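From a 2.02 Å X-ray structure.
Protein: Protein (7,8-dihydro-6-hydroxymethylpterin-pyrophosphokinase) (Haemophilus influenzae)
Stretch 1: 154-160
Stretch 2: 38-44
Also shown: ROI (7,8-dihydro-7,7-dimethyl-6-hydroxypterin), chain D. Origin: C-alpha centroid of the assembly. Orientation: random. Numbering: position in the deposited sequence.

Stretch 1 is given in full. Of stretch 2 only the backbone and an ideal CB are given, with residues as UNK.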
ATOM      1  N   LYS A 154      17.451   5.458  -1.028  1.00 15.94           N
ATOM      2  CA  LYS A 154      18.213   6.685  -0.930  1.00 16.68           C
ATOM      3  C   LYS A 154      17.826   7.561   0.285  1.00 17.01           C
ATOM      4  O   LYS A 154      18.063   8.772   0.279  1.00 14.95           O
ATOM      5  CB  LYS A 154      18.103   7.462  -2.243  1.00 21.47           C
ATOM      6  CG  LYS A 154      18.753   6.746  -3.430  1.00 31.23           C
ATOM      7  CD  LYS A 154      18.519   7.528  -4.718  1.00 46.09           C
ATOM      8  CE  LYS A 154      18.811   6.709  -5.986  1.00 50.94           C
ATOM      9  NZ  LYS A 154      18.352   7.431  -7.223  1.00 53.95           N
ATOM     10  N   MET A 155      17.233   6.943   1.312  1.00 14.63           N
ATOM     11  CA  MET A 155      16.828   7.691   2.504  1.00 13.18           C
ATOM     12  C   MET A 155      18.056   8.172   3.254  1.00 13.97           C
ATOM     13  O   MET A 155      19.119   7.529   3.194  1.00 14.60           O
ATOM     14  CB  MET A 155      15.946   6.843   3.415  1.00 10.53           C
ATOM     15  CG  MET A 155      14.688   6.332   2.746  1.00 11.43           C
ATOM     16  SD  MET A 155      13.521   5.588   3.925  1.00 11.49           S
ATOM     17  CE  MET A 155      14.466   4.149   4.490  1.00 11.64           C
ATOM     18  N   ILE A 156      17.929   9.316   3.925  1.00 12.35           N
ATOM     19  CA  ILE A 156      19.043   9.871   4.686  1.00 12.36           C
ATOM     20  C   ILE A 156      18.848   9.539   6.155  1.00 12.84           C
ATOM     21  O   ILE A 156      17.807   9.864   6.721  1.00 14.04           O
ATOM     22  CB  ILE A 156      19.113  11.423   4.569  1.00 10.84           C
ATOM     23  CG1 ILE A 156      19.228  11.852   3.099  1.00 13.67           C
ATOM     24  CG2 ILE A 156      20.268  11.959   5.396  1.00  9.97           C
ATOM     25  CD1 ILE A 156      20.439  11.272   2.386  1.00 20.26           C
ATOM     26  N   LYS A 157      19.820   8.874   6.766  1.00 12.60           N
ATOM     27  CA  LYS A 157      19.724   8.564   8.188  1.00 15.25           C
ATOM     28  C   LYS A 157      20.194   9.811   8.951  1.00 15.45           C
ATOM     29  O   LYS A 157      21.381  10.130   8.964  1.00 16.01           O
ATOM     30  CB  LYS A 157      20.595   7.368   8.528  1.00 14.77           C
ATOM     31  CG  LYS A 157      20.753   7.158  10.003  1.00 24.77           C
ATOM     32  CD  LYS A 157      20.643   5.705  10.394  1.00 29.78           C
ATOM     33  CE  LYS A 157      21.641   4.832   9.721  1.00 28.78           C
ATOM     34  NZ  LYS A 157      21.956   3.682  10.603  1.00 28.74           N
ATOM     35  N   LEU A 158      19.254  10.505   9.587  1.00 16.35           N
ATOM     36  CA  LEU A 158      19.548  11.743  10.309  1.00 18.08           C
ATOM     37  C   LEU A 158      20.317  11.559  11.606  1.00 21.89           C
ATOM     38  O   LEU A 158      20.559  10.437  12.053  1.00 21.19           O
ATOM     39  CB  LEU A 158      18.245  12.488  10.592  1.00  9.79           C
ATOM     40  CG  LEU A 158      17.362  12.764   9.375  1.00 11.14           C
ATOM     41  CD1 LEU A 158      16.039  13.387   9.819  1.00  8.64           C
ATOM     42  CD2 LEU A 158      18.116  13.652   8.363  1.00  7.36           C
ATOM     43  N   ASN A 159      20.668  12.672  12.234  1.00 29.33           N
ATOM     44  CA  ASN A 159      21.381  12.629  13.515  1.00 39.12           C
ATOM     45  C   ASN A 159      21.334  13.946  14.296  1.00 43.42           C
ATOM     46  O   ASN A 159      22.119  14.831  13.991  1.00 47.26           O
ATOM     47  CB  ASN A 159      22.865  12.262  13.284  1.00 40.36           C
ATOM     48  CG  ASN A 159      23.736  12.474  14.526  1.00 42.46           C
ATOM     49  OD1 ASN A 159      24.842  13.006  14.434  1.00 46.76           O
ATOM     50  ND2 ASN A 159      23.244  12.047  15.688  1.00 45.93           N
ATOM     51  N   PRO A 160      20.429  14.109  15.289  1.00 47.32           N
ATOM     52  CA  PRO A 160      19.403  13.236  15.874  1.00 49.66           C
ATOM     53  C   PRO A 160      17.991  13.582  15.376  1.00 48.52           C
ATOM     54  O   PRO A 160      17.721  13.335  14.191  1.00 47.65           O
ATOM     55  CB  PRO A 160      19.543  13.510  17.381  1.00 51.50           C
ATOM     56  CG  PRO A 160      19.814  14.964  17.425  1.00 46.97           C
ATOM     57  CD  PRO A 160      20.830  15.125  16.298  1.00 52.98           C
ATOM     58  OXT PRO A 160      17.171  14.093  16.180  1.00 50.55           O
ATOM     59  N   UNK A  38      14.076   3.259  16.249  1.00  6.77           N
ATOM     60  CA  UNK A  38      15.035   3.222  15.168  1.00  8.05           C
ATOM     61  C   UNK A  38      15.589   4.644  14.975  1.00  8.51           C
ATOM     62  O   UNK A  38      15.167   5.578  15.667  1.00  8.24           O
ATOM     63  CB  UNK A  38      14.397   2.687  13.885  1.00  8.05           C
ATOM     64  N   UNK A  39      16.536   4.775  14.044  1.00  6.30           N
ATOM     65  CA  UNK A  39      17.093   6.074  13.657  1.00  8.80           C
ATOM     66  C   UNK A  39      15.951   6.803  12.926  1.00  8.11           C
ATOM     67  O   UNK A  39      14.936   6.180  12.574  1.00  6.45           O
ATOM     68  CB  UNK A  39      18.341   5.931  12.784  1.00  8.80           C
ATOM     69  N   UNK A  40      16.100   8.112  12.721  1.00 10.01           N
ATOM     70  CA  UNK A  40      15.105   8.916  12.011  1.00  7.24           C
ATOM     71  C   UNK A  40      15.608   8.956  10.558  1.00  8.74           C
ATOM     72  O   UNK A  40      16.798   9.226  10.309  1.00  8.55           O
ATOM     73  CB  UNK A  40      14.942  10.313  12.614  1.00  7.24           C
ATOM     74  N   UNK A  41      14.710   8.700   9.605  1.00  7.60           N
ATOM     75  CA  UNK A  41      15.085   8.654   8.192  1.00  7.38           C
ATOM     76  C   UNK A  41      14.306   9.691   7.429  1.00  7.39           C
ATOM     77  O   UNK A  41      13.093   9.722   7.574  1.00  7.17           O
ATOM     78  CB  UNK A  41      14.846   7.264   7.598  1.00  7.38           C
ATOM     79  N   UNK A  42      15.009  10.502   6.625  1.00  6.65           N
ATOM     80  CA  UNK A  42      14.382  11.526   5.779  1.00  8.42           C
ATOM     81  C   UNK A  42      14.131  10.794   4.454  1.00  8.57           C
ATOM     82  O   UNK A  42      15.072  10.325   3.801  1.00 10.05           O
ATOM     83  CB  UNK A  42      15.251  12.774   5.610  1.00  8.42           C
ATOM     84  N   UNK A  43      12.873  10.717   4.048  1.00  9.27           N
ATOM     85  CA  UNK A  43      12.520   9.975   2.858  1.00  9.70           C
ATOM     86  C   UNK A  43      11.692  10.781   1.870  1.00 11.05           C
ATOM     87  O   UNK A  43      10.955  11.684   2.255  1.00 12.39           O
ATOM     88  CB  UNK A  43      11.758   8.708   3.252  1.00  9.70           C
ATOM     89  N   UNK A  44      11.789  10.408   0.595  1.00 11.27           N
ATOM     90  CA  UNK A  44      11.051  11.040  -0.487  1.00  8.55           C
ATOM     91  C   UNK A  44       9.587  10.753  -0.245  1.00  9.54           C
ATOM     92  O   UNK A  44       9.225   9.637   0.161  1.00 11.35           O
ATOM     93  CB  UNK A  44      11.504  10.540  -1.860  1.00  8.55           C
TER
HETATM   94  N1  ROI D 601       5.672   9.423   2.466  1.00  4.07           N
HETATM   95  C2  ROI D 601       6.770   9.202   3.268  1.00  3.61           C
HETATM   96  N2  ROI D 601       7.997   9.243   2.682  1.00  3.50           N
HETATM   97  N3  ROI D 601       6.676   8.950   4.596  1.00  5.78           N
HETATM   98  C4  ROI D 601       5.483   8.882   5.227  1.00  2.56           C
HETATM   99  O4  ROI D 601       5.386   8.693   6.450  1.00  9.20           O
HETATM  100  C4A ROI D 601       4.291   9.051   4.449  1.00  3.34           C
HETATM  101  N5  ROI D 601       3.122   8.972   5.013  1.00  6.10           N
HETATM  102  C6  ROI D 601       1.931   9.129   4.333  1.00 10.62           C
HETATM  103  C7  ROI D 601       1.965   9.234   2.784  1.00 11.39           C
HETATM  104  C16 ROI D 601       1.631   7.841   2.123  1.00  7.11           C
HETATM  105  C15 ROI D 601       1.028  10.344   2.290  1.00  9.55           C
HETATM  106  N8  ROI D 601       3.332   9.540   2.261  1.00  8.75           N
HETATM  107  C8A ROI D 601       4.473   9.341   3.017  1.00  6.18           C
HETATM  108  O9  ROI D 601       0.885   9.157   5.057  1.00 13.26           O

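The two segments run antiparallel, and the backbone does the first sorting. The amide of position 42 donates to Ile-156 O (2.9 Å from N to O) and its carbonyl O receives Ile-156 N at 3.0 Å, while the carbonyl O of position 40 takes Leu-158 N at 2.9 Å. None of these bonds asks anything of a side chain except that the backbone stay extended and its amide at 42 be free, which rules out proline there.

Position 38 lies before the contact. Nothing of stretch 1 comes within 5.5 Å of its ideal CB, so stretch 1 sets no rule and many residues would pass. It is Ser-38, whose OG donates to the O of position 39 at 2.9 Å.

Position 39 points its CA-to-CB bond toward stretch 1, and the ideal CB already sits 3.3 Å from Lys-157 CD. With the lysine chain so near, a small residue suits best: glycine, alanine, serine, or perhaps threonine. The deposited residue is Ser-39; at chi1 m its OG lies 3.2 Å from Lys-157 CD, a close packing contact against the aliphatic part of the lysine.

Position 40 sends CA-to-CB sideways, with Leu-158 CD1 at 4.3 Å from the ideal CB and the terminal carboxylate atom Pro-160 O at 4.4 Å. The leucine methyl favours an apolar side chain, leucine, methionine or an aromatic; the carboxylate would also tolerate a polar or basic one. Phe-40 is found. Its CB packs 4.2 Å from Leu-158 CD1, and its ring passes obliquely by Pro-160, CD2 lying 4.2 Å from Pro-160 O. Water 1 reinforces the join, accepting from Phe-40 N (2.8 Å) and donating to Leu-158 O (3.0 Å).

Position 41 is a strand residue in a non-hydrogen-bonded pair with Lys-157, and its CB shares that residue's face of the sheet. The ideal CB is 4.2 Å from Met-155 SD, so this face offers a methionine and the lysine chain: a large apolar or aromatic residue could cover both. Tyr-41 does so, with CD2 4.0 Å from Met-155 CE and OH 3.8 Å from Lys-157 CD. Its backbone adds a CA-H...O contact, CA to Ile-156 O at 3.3 Å.

Position 42 turns to the other face, alongside Ile-156, with Leu-158 CD2 4.1 Å from the ideal CB. Beta-branched residues would fit, as would long chains with an aliphatic stem. Lys-42 contributes chiefly its CB, 4.1 Å from both Ile-156 CB and Leu-158 CD2, while the end of the chain leads away.

At position 43 CA-to-CB runs sideways, but Met-155 SD is only 3.6 Å from the ideal CB, so a small residue is comfortable; the donor pterin N2, 3.8 Å from the ideal CB, favours a short hydroxyl such as serine, although alanine would also fit. Ser-43 keeps its CB 3.7 Å from that sulfur, and its OG accepts from the pterin N2 at 2.9 Å.

Position 44 is beyond reach, leaving the choice open. Lys-44 contributes its backbone O, which accepts from pterin N2 at 2.8 Å.

Stretch 2, residues 38-44: SSFYKSK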
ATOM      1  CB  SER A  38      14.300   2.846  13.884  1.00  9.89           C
ATOM      2  OG  SER A  38      13.378   3.883  13.535  1.00  8.71           O
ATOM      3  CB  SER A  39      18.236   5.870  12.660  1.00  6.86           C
ATOM      4  OG  SER A  39      19.327   5.173  13.235  1.00  8.24           O
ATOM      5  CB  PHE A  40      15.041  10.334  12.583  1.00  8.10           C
ATOM      6  CG  PHE A  40      14.277  10.460  13.884  1.00  6.38           C
ATOM      7  CD1 PHE A  40      13.969   9.345  14.663  1.00  6.51           C
ATOM      8  CD2 PHE A  40      13.882  11.721  14.346  1.00  9.58           C
ATOM      9  CE1 PHE A  40      13.286   9.480  15.887  1.00  7.27           C
ATOM     10  CE2 PHE A  40      13.202  11.874  15.571  1.00  8.60           C
ATOM     11  CZ  PHE A  40      12.905  10.753  16.340  1.00 10.69           C
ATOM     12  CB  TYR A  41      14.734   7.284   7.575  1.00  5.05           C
ATOM     13  CG  TYR A  41      15.537   6.126   8.123  1.00  8.56           C
ATOM     14  CD1 TYR A  41      15.201   5.536   9.345  1.00  9.03           C
ATOM     15  CD2 TYR A  41      16.665   5.670   7.447  1.00  7.39           C
ATOM     16  CE1 TYR A  41      15.977   4.519   9.890  1.00  7.80           C
ATOM     17  CE2 TYR A  41      17.452   4.650   7.983  1.00  9.91           C
ATOM     18  CZ  TYR A  41      17.105   4.090   9.198  1.00 13.08           C
ATOM     19  OH  TYR A  41      17.902   3.121   9.754  1.00 17.18           O
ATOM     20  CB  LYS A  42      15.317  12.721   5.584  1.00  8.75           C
ATOM     21  CG  LYS A  42      14.697  13.892   4.787  1.00 12.59           C
ATOM     22  CD  LYS A  42      15.558  15.139   4.953  1.00 22.60           C
ATOM     23  CE  LYS A  42      14.924  16.386   4.351  1.00 29.08           C
ATOM     24  NZ  LYS A  42      15.270  16.583   2.909  1.00 33.42           N
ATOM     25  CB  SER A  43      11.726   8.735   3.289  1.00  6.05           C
ATOM     26  OG  SER A  43      10.551   9.120   4.003  1.00  7.04           O
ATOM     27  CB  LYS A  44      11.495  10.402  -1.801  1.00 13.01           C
ATOM     28  CG  LYS A  44      10.832  10.948  -3.044  1.00 26.67           C
ATOM     29  CD  LYS A  44      11.277  10.194  -4.297  1.00 34.61           C
ATOM     30  CE  LYS A  44      11.085  11.057  -5.542  1.00 43.79           C
ATOM     31  NZ  LYS A  44      11.357  10.319  -6.810  1.00 50.63           N
TER
HETATM   32  O   HOH W   1      18.467   9.157  13.769  1.00 10.58           O
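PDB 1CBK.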